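PDB 5BP9: putative methyltransferase protein, which binds S-adenosyl-L-homocysteine and probably transfers methyl groups from S-adenosylmethionine to an acceptor that is not established. Local coordinates for residues A[182-187]-A[256-261]; A[246-251]-A[260-265]; A[57-62]-A[135-140]; A[48-53]-A[64-69]. All coordinates share one frame; numbering follows the deposited sequence. Where two conformers were deposited one is given.

Interaction 1: A[182-187]-A[256-261]; sequences LFFRKM and ADNGFK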
loop_
_atom_site.group_PDB
_atom_site.type_symbol
_atom_site.label_atom_id
_atom_site.label_comp_id
_atom_site.label_asym_id
_atom_site.label_seq_id
_atom_site.Cartn_x
_atom_site.Cartn_y
_atom_site.Cartn_z
ATOM N N LEU A 182 -6.552 8.169 -12.992
ATOM C CA LEU A 182 -5.085 8.197 -13.050
ATOM C C LEU A 182 -4.517 6.851 -12.662
ATOM O O LEU A 182 -3.607 6.341 -13.314
ATOM C CB LEU A 182 -4.535 9.276 -12.108
ATOM C CG LEU A 182 -3.013 9.391 -11.961
ATOM C CD1 LEU A 182 -2.396 10.071 -13.174
ATOM C CD2 LEU A 182 -2.668 10.145 -10.685
ATOM N N PHE A 183 -5.056 6.283 -11.580
ATOM C CA PHE A 183 -4.587 4.984 -11.115
ATOM C C PHE A 183 -4.722 3.912 -12.210
ATOM O O PHE A 183 -3.764 3.190 -12.500
ATOM C CB PHE A 183 -5.351 4.589 -9.843
ATOM C CG PHE A 183 -5.083 3.178 -9.411
ATOM C CD1 PHE A 183 -3.826 2.823 -8.940
ATOM C CD2 PHE A 183 -6.045 2.203 -9.533
ATOM C CE1 PHE A 183 -3.549 1.508 -8.597
ATOM C CE2 PHE A 183 -5.788 0.889 -9.147
ATOM C CZ PHE A 183 -4.529 0.526 -8.705
ATOM N N PHE A 184 -5.917 3.794 -12.803
ATOM C CA PHE A 184 -6.134 2.767 -13.803
ATOM C C PHE A 184 -5.355 3.022 -15.092
ATOM O O PHE A 184 -4.911 2.077 -15.737
ATOM C CB PHE A 184 -7.624 2.545 -14.041
ATOM C CG PHE A 184 -8.275 1.774 -12.916
ATOM C CD1 PHE A 184 -7.878 0.458 -12.665
ATOM C CD2 PHE A 184 -9.245 2.332 -12.097
ATOM C CE1 PHE A 184 -8.439 -0.275 -11.618
ATOM C CE2 PHE A 184 -9.831 1.589 -11.086
ATOM C CZ PHE A 184 -9.417 0.293 -10.820
ATOM N N ARG A 185 -5.128 4.292 -15.436
ATOM C CA ARG A 185 -4.233 4.607 -16.560
ATOM C C ARG A 185 -2.823 4.106 -16.297
ATOM O O ARG A 185 -2.201 3.532 -17.190
ATOM C CB ARG A 185 -4.189 6.093 -16.884
ATOM C CG ARG A 185 -5.426 6.599 -17.594
ATOM C CD ARG A 185 -5.204 7.982 -18.195
ATOM N NE ARG A 185 -4.993 9.050 -17.208
ATOM C CZ ARG A 185 -5.945 9.726 -16.557
ATOM N NH1 ARG A 185 -7.229 9.453 -16.723
ATOM N NH2 ARG A 185 -5.598 10.696 -15.713
ATOM N N LYS A 186 -2.333 4.294 -15.078
ATOM C CA LYS A 186 -1.000 3.820 -14.744
ATOM C C LYS A 186 -0.949 2.289 -14.762
ATOM O O LYS A 186 0.017 1.689 -15.239
ATOM C CB LYS A 186 -0.547 4.360 -13.380
ATOM C CG LYS A 186 0.900 4.042 -13.030
ATOM C CD LYS A 186 1.835 4.972 -13.792
ATOM C CE LYS A 186 3.226 4.415 -13.899
ATOM N NZ LYS A 186 4.124 5.402 -14.555
HETATM N N MSE A 187 -2.002 1.656 -14.260
HETATM C CA MSE A 187 -2.062 0.190 -14.259
HETATM C C MSE A 187 -2.037 -0.396 -15.655
HETATM O O MSE A 187 -1.345 -1.392 -15.904
HETATM C CB MSE A 187 -3.310 -0.321 -13.527
HETATM C CG MSE A 187 -3.383 -0.001 -12.042
HETATM SE SE MSE A 187 -1.931 -0.826 -11.006
HETATM C CE MSE A 187 -0.840 0.729 -10.887
ATOM N N ALA A 256 -14.851 -0.861 -13.210
ATOM C CA ALA A 256 -15.671 -0.974 -14.416
ATOM C C ALA A 256 -15.701 0.296 -15.272
ATOM O O ALA A 256 -15.625 0.220 -16.505
ATOM C CB ALA A 256 -17.077 -1.419 -14.071
ATOM N N ASP A 257 -15.709 1.452 -14.618
ATOM C CA ASP A 257 -15.729 2.759 -15.294
ATOM C C ASP A 257 -14.435 3.070 -16.051
ATOM O O ASP A 257 -14.422 3.964 -16.897
ATOM C CB ASP A 257 -15.949 3.859 -14.252
ATOM C CG ASP A 257 -16.421 5.142 -14.846
ATOM O OD1 ASP A 257 -17.310 5.115 -15.728
ATOM O OD2 ASP A 257 -15.905 6.192 -14.417
ATOM N N ASN A 258 -13.360 2.343 -15.734
ATOM C CA ASN A 258 -12.022 2.574 -16.261
ATOM C C ASN A 258 -11.449 1.364 -16.994
ATOM O O ASN A 258 -10.248 1.264 -17.219
ATOM C CB ASN A 258 -11.128 3.009 -15.087
ATOM C CG ASN A 258 -11.435 4.419 -14.640
ATOM O OD1 ASN A 258 -11.041 5.377 -15.312
ATOM N ND2 ASN A 258 -12.156 4.566 -13.525
ATOM N N GLY A 259 -12.335 0.466 -17.424
ATOM C CA GLY A 259 -11.949 -0.656 -18.268
ATOM C C GLY A 259 -11.287 -1.813 -17.547
ATOM O O GLY A 259 -10.551 -2.571 -18.162
ATOM N N PHE A 260 -11.570 -1.956 -16.248
ATOM C CA PHE A 260 -11.055 -3.038 -15.415
ATOM C C PHE A 260 -12.222 -3.843 -14.867
ATOM O O PHE A 260 -13.354 -3.368 -14.813
ATOM C CB PHE A 260 -10.140 -2.525 -14.259
ATOM C CG PHE A 260 -8.714 -2.215 -14.697
ATOM C CD1 PHE A 260 -8.452 -1.134 -15.533
ATOM C CD2 PHE A 260 -7.662 -3.021 -14.310
ATOM C CE1 PHE A 260 -7.165 -0.851 -15.973
ATOM C CE2 PHE A 260 -6.360 -2.744 -14.745
ATOM C CZ PHE A 260 -6.118 -1.658 -15.581
ATOM N N LYS A 261 -11.911 -5.059 -14.457
ATOM C CA LYS A 261 -12.839 -5.970 -13.766
ATOM C C LYS A 261 -12.270 -6.199 -12.363
ATOM O O LYS A 261 -11.061 -6.411 -12.218
ATOM C CB LYS A 261 -12.939 -7.317 -14.506
ATOM C CG LYS A 261 -13.850 -8.333 -13.837
#
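F184, on helix 180-190, reaches across to the turn and strand start of 256-261 and meets N258 and F260. F184 CB lies 3.7 Å from N258 CB. From CG the ring divides its contacts: F184 CD2 goes to N258, 3.6 Å from N258 CB. On the other side of the ring, F184 CD1 comes down over one face of the F260 ring, toward its rim, 3.3 Å from F260 CD1. Farther out, F184 CE1 stays close to the same partner, 3.6 Å from F260 CG. The rings of F184 and F260 are inclined at 37° to each other, an oblique aromatic pair. One turn later M187, a selenomethionine, sets its CB 3.7 Å from F260 CZ; the rest of its chain, bent at chi2 and chi3, turns away from F260, and the side chain also touches L152, a residue of the S-adenosyl-L-homocysteine site. N258 CB makes that residue's nearest approach to F184, while ND2 bonds to Y254 O. No hydrogen bond crosses between the segments. I197 of strand 195-202 touches both M187 and F260. This is the apolar helix-against-sheet packing of a Rossmann-like methyltransferase fold, here at the edge strand 260-267.

Interaction 2: A[246-251]-A[260-265]; sequences IDFQTL and FKAEMI
F248 and M264 meet because both side chains start with CG trans to the backbone N, at chi1 179° and 170°: the phenylalanine ring is carried from the first turn of helix 248-257 over to strand 260-267, and the selenomethionine chain, in the one of its two modelled conformers described here, then bends at chi2 and chi3 to fold back along the ring. In that conformer M264 CB stands over one face of the F248 ring, 18° off its normal, a CH-pi contact. The selenium of the same copy adds an oblique Met-aromatic contact, and its methyl M264 CE closes on the root of the ring, 3.6 Å from F248 CG. The far end of the ring rests against the strand backbone, with F248 CZ 3.5 Å from M264 N. At the ring edge, near its plane, A262 O lies 3.8 Å from F248 CZ, and A262 CB touches F248 CE1. The helix start that presents F248 is capped by D247: D247 OD2 accepts from T250 N at 2.9 Å, from above the carboxylate plane. D247 OD1 accepts from T250 OG1 at 2.6 Å and also bonds Y223 OH. No hydrogen bond crosses, so between these segments the contact is one of van der Waals and CH-pi packing, with a selenium-ring term in the modelled conformer; the polar groups are used elsewhere, D247 in the cap and E263 in a salt bridge with R276.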
loop_
_atom_site.group_PDB
_atom_site.type_symbol
_atom_site.label_atom_id
_atom_site.label_comp_id
_atom_site.label_asym_id
_atom_site.label_seq_id
_atom_site.Cartn_x
_atom_site.Cartn_y
_atom_site.Cartn_z
ATOM N N ILE A 246 -11.496 1.620 0.693
ATOM C CA ILE A 246 -12.561 1.505 -0.292
ATOM C C ILE A 246 -13.249 0.154 -0.126
ATOM O O ILE A 246 -12.600 -0.904 -0.037
ATOM C CB ILE A 246 -12.023 1.744 -1.722
ATOM C CG1 ILE A 246 -13.161 1.841 -2.743
ATOM C CG2 ILE A 246 -11.012 0.667 -2.130
ATOM C CD1 ILE A 246 -12.714 2.339 -4.096
ATOM N N ASP A 247 -14.573 0.200 -0.044
ATOM C CA ASP A 247 -15.371 -1.047 -0.013
ATOM C C ASP A 247 -15.390 -1.717 -1.377
ATOM O O ASP A 247 -15.176 -1.048 -2.407
ATOM C CB ASP A 247 -16.798 -0.744 0.491
ATOM C CG ASP A 247 -17.611 0.013 -0.510
ATOM O OD1 ASP A 247 -17.565 1.243 -0.507
ATOM O OD2 ASP A 247 -18.257 -0.626 -1.364
ATOM N N PHE A 248 -15.652 -3.030 -1.395
ATOM C CA PHE A 248 -15.543 -3.780 -2.651
ATOM C C PHE A 248 -16.501 -3.275 -3.748
ATOM O O PHE A 248 -16.116 -3.212 -4.928
ATOM C CB PHE A 248 -15.755 -5.298 -2.453
ATOM C CG PHE A 248 -15.654 -6.067 -3.749
ATOM C CD1 PHE A 248 -14.411 -6.349 -4.300
ATOM C CD2 PHE A 248 -16.786 -6.399 -4.476
ATOM C CE1 PHE A 248 -14.303 -7.008 -5.507
ATOM C CE2 PHE A 248 -16.684 -7.045 -5.687
ATOM C CZ PHE A 248 -15.448 -7.348 -6.206
ATOM N N GLN A 249 -17.736 -2.914 -3.391
ATOM C CA GLN A 249 -18.678 -2.480 -4.426
ATOM C C GLN A 249 -18.226 -1.168 -5.056
ATOM O O GLN A 249 -18.336 -0.971 -6.280
ATOM C CB GLN A 249 -20.119 -2.352 -3.929
ATOM C CG GLN A 249 -20.756 -3.680 -3.573
ATOM C CD GLN A 249 -20.175 -4.268 -2.301
ATOM O OE1 GLN A 249 -20.046 -3.568 -1.299
ATOM N NE2 GLN A 249 -19.774 -5.528 -2.343
ATOM N N THR A 250 -17.710 -0.258 -4.215
ATOM C CA THR A 250 -17.201 1.002 -4.748
ATOM C C THR A 250 -15.984 0.732 -5.663
ATOM O O THR A 250 -15.867 1.312 -6.742
ATOM C CB THR A 250 -16.893 2.011 -3.617
ATOM O OG1 THR A 250 -18.093 2.248 -2.874
ATOM C CG2 THR A 250 -16.387 3.364 -4.179
ATOM N N LEU A 251 -15.095 -0.152 -5.220
ATOM C CA LEU A 251 -13.922 -0.512 -6.017
ATOM C C LEU A 251 -14.335 -1.103 -7.366
ATOM O O LEU A 251 -13.804 -0.714 -8.410
ATOM C CB LEU A 251 -13.025 -1.485 -5.268
ATOM C CG LEU A 251 -11.806 -2.022 -6.013
ATOM C CD1 LEU A 251 -10.819 -0.904 -6.324
ATOM C CD2 LEU A 251 -11.105 -3.065 -5.185
ATOM N N PHE A 260 -11.570 -1.956 -16.248
ATOM C CA PHE A 260 -11.055 -3.038 -15.415
ATOM C C PHE A 260 -12.222 -3.843 -14.867
ATOM O O PHE A 260 -13.354 -3.368 -14.813
ATOM C CB PHE A 260 -10.140 -2.525 -14.259
ATOM C CG PHE A 260 -8.714 -2.215 -14.697
ATOM C CD1 PHE A 260 -8.452 -1.134 -15.533
ATOM C CD2 PHE A 260 -7.662 -3.021 -14.310
ATOM C CE1 PHE A 260 -7.165 -0.851 -15.973
ATOM C CE2 PHE A 260 -6.360 -2.744 -14.745
ATOM C CZ PHE A 260 -6.118 -1.658 -15.581
ATOM N N LYS A 261 -11.911 -5.059 -14.457
ATOM C CA LYS A 261 -12.839 -5.970 -13.766
ATOM C C LYS A 261 -12.270 -6.199 -12.363
ATOM O O LYS A 261 -11.061 -6.411 -12.218
ATOM C CB LYS A 261 -12.939 -7.317 -14.506
ATOM C CG LYS A 261 -13.850 -8.333 -13.837
ATOM N N ALA A 262 -13.144 -6.162 -11.360
ATOM C CA ALA A 262 -12.798 -6.510 -9.982
ATOM C C ALA A 262 -13.439 -7.841 -9.574
ATOM O O ALA A 262 -14.606 -8.074 -9.870
ATOM C CB ALA A 262 -13.244 -5.417 -9.031
ATOM N N GLU A 263 -12.652 -8.703 -8.921
ATOM C CA GLU A 263 -13.109 -9.991 -8.399
ATOM C C GLU A 263 -12.773 -10.065 -6.910
ATOM O O GLU A 263 -11.636 -9.799 -6.497
ATOM C CB GLU A 263 -12.456 -11.176 -9.146
ATOM C CG GLU A 263 -13.073 -12.512 -8.746
ATOM C CD GLU A 263 -12.471 -13.733 -9.419
ATOM O OE1 GLU A 263 -11.755 -13.594 -10.445
ATOM O OE2 GLU A 263 -12.749 -14.850 -8.911
HETATM N N MSE A 264 -13.761 -10.432 -6.105
HETATM C CA MSE A 264 -13.548 -10.718 -4.697
HETATM C C MSE A 264 -12.821 -12.032 -4.589
HETATM O O MSE A 264 -13.318 -13.048 -5.105
HETATM C CB MSE A 264 -14.940 -10.823 -4.065
HETATM C CG MSE A 264 -14.942 -11.363 -2.650
HETATM SE SE MSE A 264 -13.898 -10.114 -1.578
HETATM C CE MSE A 264 -15.287 -8.741 -1.404
ATOM N N ILE A 265 -11.645 -12.049 -3.947
ATOM C CA ILE A 265 -10.850 -13.289 -3.756
ATOM C C ILE A 265 -11.049 -13.878 -2.359
ATOM O O ILE A 265 -11.245 -15.095 -2.209
ATOM C CB ILE A 265 -9.331 -13.034 -3.996
ATOM C CG1 ILE A 265 -9.079 -12.547 -5.431
ATOM C CG2 ILE A 265 -8.474 -14.262 -3.681
ATOM C CD1 ILE A 265 -9.547 -13.455 -6.556
#

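Interaction 3: A[57-62]-A[135-140]; sequences FYHRQK and SVEVMK
H59 and E137 bridge two helices, 49-60 and 133-142, the latter within the Rossmann-like methyltransferase domain and the former part of the N-terminal region laid against it. The packed side of the contact is apolar. V138 reaches Y58 CB with both branches, V138 CG1 at 3.9 Å and V138 CG2 at the same distance, and the two side chains run past one another in opposite directions. With CG trans to the backbone N, the Y58 side chain also touches L141 and R142 of helix 133-142. V138 is buried, and I54 and A55 of helix 49-60 press on it as well, so its isopropyl group is held between the helices. The outer side is polar and looser: apart from the histidine-glutamate pair, little joins the segments there, and both residues are partly exposed. The E137 chain is extended beyond CG and spans the gap, its carboxylate plane turned 66° from the imidazole. The H59 ring is steadied from one face by Y58 CD2, which sits over its centre 3.8 Å above the plane of the H59 ring. A negative carboxylate at this distance would tend to favour a protonated imidazole. The bond itself is short and nearly straight: H59 NE2 donates to E137 OE1 at 2.8 Å with an N-H...O angle of 169°, the oxygen lying only 7° out of the ring plane.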
loop_
_atom_site.group_PDB
_atom_site.type_symbol
_atom_site.label_atom_id
_atom_site.label_comp_id
_atom_site.label_asym_id
_atom_site.label_seq_id
_atom_site.Cartn_x
_atom_site.Cartn_y
_atom_site.Cartn_z
ATOM N N PHE A 57 14.870 0.728 13.905
ATOM C CA PHE A 57 14.684 -0.664 14.269
ATOM C C PHE A 57 15.678 -1.578 13.542
ATOM O O PHE A 57 16.222 -2.530 14.129
ATOM C CB PHE A 57 13.259 -1.124 13.976
ATOM C CG PHE A 57 12.925 -2.461 14.579
ATOM C CD1 PHE A 57 12.569 -2.561 15.918
ATOM C CD2 PHE A 57 12.988 -3.620 13.813
ATOM C CE1 PHE A 57 12.271 -3.788 16.481
ATOM C CE2 PHE A 57 12.686 -4.848 14.372
ATOM C CZ PHE A 57 12.325 -4.931 15.708
ATOM N N TYR A 58 15.921 -1.298 12.268
ATOM C CA TYR A 58 16.856 -2.108 11.514
ATOM C C TYR A 58 18.282 -1.966 12.079
ATOM O O TYR A 58 18.993 -2.965 12.262
ATOM C CB TYR A 58 16.848 -1.736 10.018
ATOM C CG TYR A 58 17.920 -2.532 9.301
ATOM C CD1 TYR A 58 17.746 -3.898 9.076
ATOM C CD2 TYR A 58 19.113 -1.954 8.958
ATOM C CE1 TYR A 58 18.742 -4.659 8.485
ATOM C CE2 TYR A 58 20.134 -2.704 8.363
ATOM C CZ TYR A 58 19.934 -4.039 8.127
ATOM O OH TYR A 58 20.924 -4.774 7.542
ATOM N N HIS A 59 18.713 -0.733 12.305
ATOM C CA HIS A 59 20.092 -0.496 12.734
ATOM C C HIS A 59 20.295 -0.843 14.207
ATOM O O HIS A 59 21.372 -1.324 14.562
ATOM C CB HIS A 59 20.527 0.940 12.428
ATOM C CG HIS A 59 20.634 1.244 10.963
ATOM N ND1 HIS A 59 21.600 0.680 10.154
ATOM C CD2 HIS A 59 19.924 2.084 10.169
ATOM C CE1 HIS A 59 21.458 1.133 8.920
ATOM N NE2 HIS A 59 20.442 1.983 8.902
ATOM N N ARG A 60 19.276 -0.613 15.045
ATOM C CA ARG A 60 19.424 -0.720 16.511
ATOM C C ARG A 60 18.536 -1.738 17.235
ATOM O O ARG A 60 18.702 -1.942 18.448
ATOM C CB ARG A 60 19.298 0.683 17.126
ATOM C CG ARG A 60 20.472 1.584 16.733
ATOM C CD ARG A 60 20.226 3.071 16.918
ATOM N NE ARG A 60 19.519 3.707 15.793
ATOM C CZ ARG A 60 20.058 4.064 14.621
ATOM N NH1 ARG A 60 21.339 3.825 14.339
ATOM N NH2 ARG A 60 19.293 4.649 13.695
ATOM N N GLN A 61 17.621 -2.388 16.507
ATOM C CA GLN A 61 16.673 -3.368 17.069
ATOM C C GLN A 61 15.810 -2.799 18.211
ATOM O O GLN A 61 15.233 -3.553 18.996
ATOM C CB GLN A 61 17.429 -4.641 17.490
ATOM C CG GLN A 61 18.219 -5.265 16.348
ATOM C CD GLN A 61 19.536 -4.544 16.042
ATOM O OE1 GLN A 61 20.362 -4.342 16.932
ATOM N NE2 GLN A 61 19.733 -4.144 14.789
ATOM N N LYS A 62 15.710 -1.470 18.249
ATOM C CA LYS A 62 14.946 -0.710 19.241
ATOM C C LYS A 62 14.391 0.527 18.535
ATOM O O LYS A 62 14.993 1.025 17.584
ATOM C CB LYS A 62 15.837 -0.257 20.405
ATOM C CG LYS A 62 16.433 -1.396 21.230
ATOM N N SER A 135 13.175 3.913 4.051
ATOM C CA SER A 135 12.621 2.588 3.824
ATOM C C SER A 135 13.390 1.864 2.732
ATOM O O SER A 135 13.727 0.693 2.892
ATOM C CB SER A 135 11.142 2.665 3.486
ATOM O OG SER A 135 10.392 3.233 4.556
ATOM N N VAL A 136 13.681 2.563 1.643
ATOM C CA VAL A 136 14.468 1.977 0.556
ATOM C C VAL A 136 15.880 1.592 1.018
ATOM O O VAL A 136 16.368 0.491 0.661
ATOM C CB VAL A 136 14.452 2.888 -0.690
ATOM C CG1 VAL A 136 15.450 2.431 -1.751
ATOM C CG2 VAL A 136 13.034 2.986 -1.259
ATOM N N GLU A 137 16.498 2.440 1.857
ATOM C CA GLU A 137 17.804 2.125 2.474
ATOM C C GLU A 137 17.746 0.794 3.176
ATOM O O GLU A 137 18.576 -0.072 2.946
ATOM C CB GLU A 137 18.204 3.195 3.525
ATOM C CG GLU A 137 19.260 2.785 4.566
ATOM C CD GLU A 137 19.636 3.913 5.518
ATOM O OE1 GLU A 137 19.692 3.639 6.743
ATOM O OE2 GLU A 137 19.857 5.050 5.020
ATOM N N VAL A 138 16.770 0.655 4.059
ATOM C CA VAL A 138 16.604 -0.556 4.841
ATOM C C VAL A 138 16.357 -1.769 3.973
ATOM O O VAL A 138 16.977 -2.808 4.193
ATOM C CB VAL A 138 15.521 -0.382 5.931
ATOM C CG1 VAL A 138 15.106 -1.716 6.580
ATOM C CG2 VAL A 138 16.034 0.600 6.980
HETATM N N MSE A 139 15.463 -1.652 2.995
HETATM C CA MSE A 139 15.229 -2.743 2.068
HETATM C C MSE A 139 16.516 -3.222 1.443
HETATM O O MSE A 139 16.748 -4.438 1.358
HETATM C CB MSE A 139 14.250 -2.383 0.933
HETATM C CG MSE A 139 12.847 -2.285 1.503
HETATM SE SE MSE A 139 11.523 -2.333 0.066
HETATM C CE MSE A 139 11.391 -0.396 -0.095
ATOM N N LYS A 140 17.352 -2.290 0.984
ATOM C CA LYS A 140 18.603 -2.696 0.329
ATOM C C LYS A 140 19.515 -3.447 1.286
ATOM O O LYS A 140 20.075 -4.520 0.960
ATOM C CB LYS A 140 19.303 -1.484 -0.271
ATOM C CG LYS A 140 18.582 -0.859 -1.448
ATOM C CD LYS A 140 19.302 0.360 -1.970
ATOM C CE LYS A 140 18.673 0.985 -3.197
ATOM N NZ LYS A 140 18.661 0.098 -4.387
#

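Interaction 4: A[48-53]-A[64-69]; sequences DPMGAA and DRLRVF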
loop_
_atom_site.group_PDB
_atom_site.type_symbol
_atom_site.label_atom_id
_atom_site.label_comp_id
_atom_site.label_asym_id
_atom_site.label_seq_id
_atom_site.Cartn_x
_atom_site.Cartn_y
_atom_site.Cartn_z
ATOM N N ASP A 48 10.356 12.059 6.891
ATOM C CA ASP A 48 10.051 10.649 6.607
ATOM C C ASP A 48 9.947 9.877 7.924
ATOM O O ASP A 48 10.854 9.100 8.299
ATOM C CB ASP A 48 11.126 10.042 5.702
ATOM C CG ASP A 48 10.880 8.578 5.387
ATOM O OD1 ASP A 48 9.744 8.055 5.643
ATOM O OD2 ASP A 48 11.850 7.951 4.912
ATOM N N PRO A 49 8.839 10.079 8.644
ATOM C CA PRO A 49 8.740 9.442 9.978
ATOM C C PRO A 49 8.692 7.910 9.958
ATOM O O PRO A 49 9.323 7.285 10.808
ATOM C CB PRO A 49 7.428 10.015 10.535
ATOM C CG PRO A 49 6.657 10.422 9.295
ATOM C CD PRO A 49 7.678 10.946 8.355
HETATM N N MSE A 50 7.943 7.319 9.003
HETATM C CA MSE A 50 7.869 5.851 8.964
HETATM C C MSE A 50 9.217 5.256 8.578
HETATM O O MSE A 50 9.664 4.265 9.192
HETATM C CB MSE A 50 6.743 5.374 8.067
HETATM C CG MSE A 50 6.633 3.859 8.011
HETATM SE SE MSE A 50 5.134 3.255 6.895
HETATM C CE MSE A 50 3.768 3.130 8.279
ATOM N N GLY A 51 9.878 5.830 7.578
ATOM C CA GLY A 51 11.229 5.395 7.220
ATOM C C GLY A 51 12.200 5.513 8.380
ATOM O O GLY A 51 13.031 4.629 8.621
ATOM N N ALA A 52 12.113 6.616 9.120
ATOM C CA ALA A 52 13.014 6.806 10.259
ATOM C C ALA A 52 12.787 5.739 11.334
ATOM O O ALA A 52 13.747 5.270 11.951
ATOM C CB ALA A 52 12.808 8.188 10.826
ATOM N N ALA A 53 11.523 5.375 11.578
ATOM C CA ALA A 53 11.196 4.307 12.535
ATOM C C ALA A 53 11.776 2.965 12.123
ATOM O O ALA A 53 12.413 2.254 12.940
ATOM C CB ALA A 53 9.707 4.180 12.699
ATOM N N ASP A 64 11.456 4.156 19.218
ATOM C CA ASP A 64 10.376 4.879 19.863
ATOM C C ASP A 64 9.087 4.505 19.068
ATOM O O ASP A 64 9.091 3.652 18.152
ATOM C CB ASP A 64 10.693 6.397 19.863
ATOM C CG ASP A 64 9.748 7.250 20.736
ATOM O OD1 ASP A 64 8.878 6.697 21.474
ATOM O OD2 ASP A 64 9.841 8.506 20.669
ATOM N N ARG A 65 7.974 5.109 19.440
ATOM C CA ARG A 65 6.709 4.805 18.819
ATOM C C ARG A 65 6.480 5.664 17.578
ATOM O O ARG A 65 6.797 6.853 17.545
ATOM C CB ARG A 65 5.578 5.017 19.806
ATOM C CG ARG A 65 5.704 4.235 21.099
ATOM C CD ARG A 65 5.929 2.752 20.921
ATOM N NE ARG A 65 6.102 2.064 22.205
ATOM C CZ ARG A 65 5.130 1.659 23.019
ATOM N NH1 ARG A 65 3.836 1.850 22.743
ATOM N NH2 ARG A 65 5.465 1.033 24.144
ATOM N N LEU A 66 5.931 5.026 16.558
ATOM C CA LEU A 66 5.493 5.714 15.348
ATOM C C LEU A 66 4.058 6.171 15.583
ATOM O O LEU A 66 3.148 5.366 15.633
ATOM C CB LEU A 66 5.616 4.791 14.127
ATOM C CG LEU A 66 5.155 5.362 12.785
ATOM C CD1 LEU A 66 5.925 6.640 12.411
ATOM C CD2 LEU A 66 5.284 4.268 11.727
ATOM N N ARG A 67 3.873 7.481 15.662
ATOM C CA ARG A 67 2.599 8.084 16.044
ATOM C C ARG A 67 1.837 8.486 14.781
ATOM O O ARG A 67 2.455 8.997 13.830
ATOM C CB ARG A 67 2.835 9.298 16.933
ATOM C CG ARG A 67 3.584 8.945 18.224
ATOM C CD ARG A 67 4.156 10.145 18.951
ATOM N NE ARG A 67 3.105 11.003 19.488
ATOM C CZ ARG A 67 3.329 12.185 20.066
ATOM N NH1 ARG A 67 4.570 12.667 20.163
ATOM N NH2 ARG A 67 2.300 12.899 20.513
ATOM N N VAL A 68 0.507 8.293 14.810
ATOM C CA VAL A 68 -0.366 8.585 13.664
ATOM C C VAL A 68 -1.508 9.474 14.108
ATOM O O VAL A 68 -2.239 9.127 15.044
ATOM C CB VAL A 68 -0.997 7.314 13.060
ATOM C CG1 VAL A 68 -1.709 7.625 11.751
ATOM C CG2 VAL A 68 0.047 6.256 12.801
ATOM N N PHE A 69 -1.647 10.602 13.424
ATOM C CA PHE A 69 -2.699 11.586 13.664
ATOM C C PHE A 69 -3.635 11.619 12.457
ATOM O O PHE A 69 -3.256 11.228 11.365
ATOM C CB PHE A 69 -2.116 12.979 13.900
ATOM C CG PHE A 69 -1.145 13.078 15.044
ATOM C CD1 PHE A 69 0.196 12.787 14.859
ATOM C CD2 PHE A 69 -1.555 13.571 16.273
ATOM C CE1 PHE A 69 1.106 12.900 15.896
ATOM C CE2 PHE A 69 -0.644 13.711 17.302
ATOM C CZ PHE A 69 0.680 13.347 17.113
#
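Helix 49-60, which contributes M50 to the ligand pocket, lies over strand 66-69 of the four-stranded antiparallel sheet, and L66 is the side chain that joins them. The short axes of helix 49-53 and strand 66-69 run nearly antiparallel, at 161°, with a closest approach of 9.1 Å. The two methyls of L66 part the work. L66 CD1 settles on the first turn of the helix, 3.8 Å from P49 O and 4.1 Å from P49 CB. L66 CD2 turns to M50, lying 3.9 Å from M50 CE and 4.0 Å from M50 CG. One helical turn on from P49, A53 CB lies 4.4 Å from L66 CB, a looser touch. The selenomethionine M50 runs straight through chi1 and chi2 and bends only at chi3 (-92°), which brings M50 CE toward L66 CD2; M50 also touches the bound S-adenosyl-L-homocysteine and the polyether. D48 caps the helix start, D48 OD1 accepting from G51 N at 3.0 Å from above the carboxylate plane, while OD2 bonds S132 OG. All four touching residues are buried, and I78 of the adjacent strand backs both M50 and L66. The arrangement is that of an apolar pocket wall, here beside the cofactor-product site of an S-adenosylmethionine-dependent methyltransferase fold.

Overall arrangement
The contacts form two pairs on opposite sides of the chain's centre. Interactions 1 and 2 share F260 and K261 and both use helix 248-257 with edge strand 260-267, but the first is buried and built on aromatic rings, whereas the second lies at the surface, where a ring meets selenium and backbone. Interactions 3 and 4 share helix 49-60 and touch through S135 OG and G51 CA, 3.5 Å apart. Interaction 4 is wholly buried and apolar beside the ligands; interaction 3, farther along the same helix, is partly buried and the only one with a hydrogen bond across its segments. Between the two pairs, centres lie 31 to 34 Å apart.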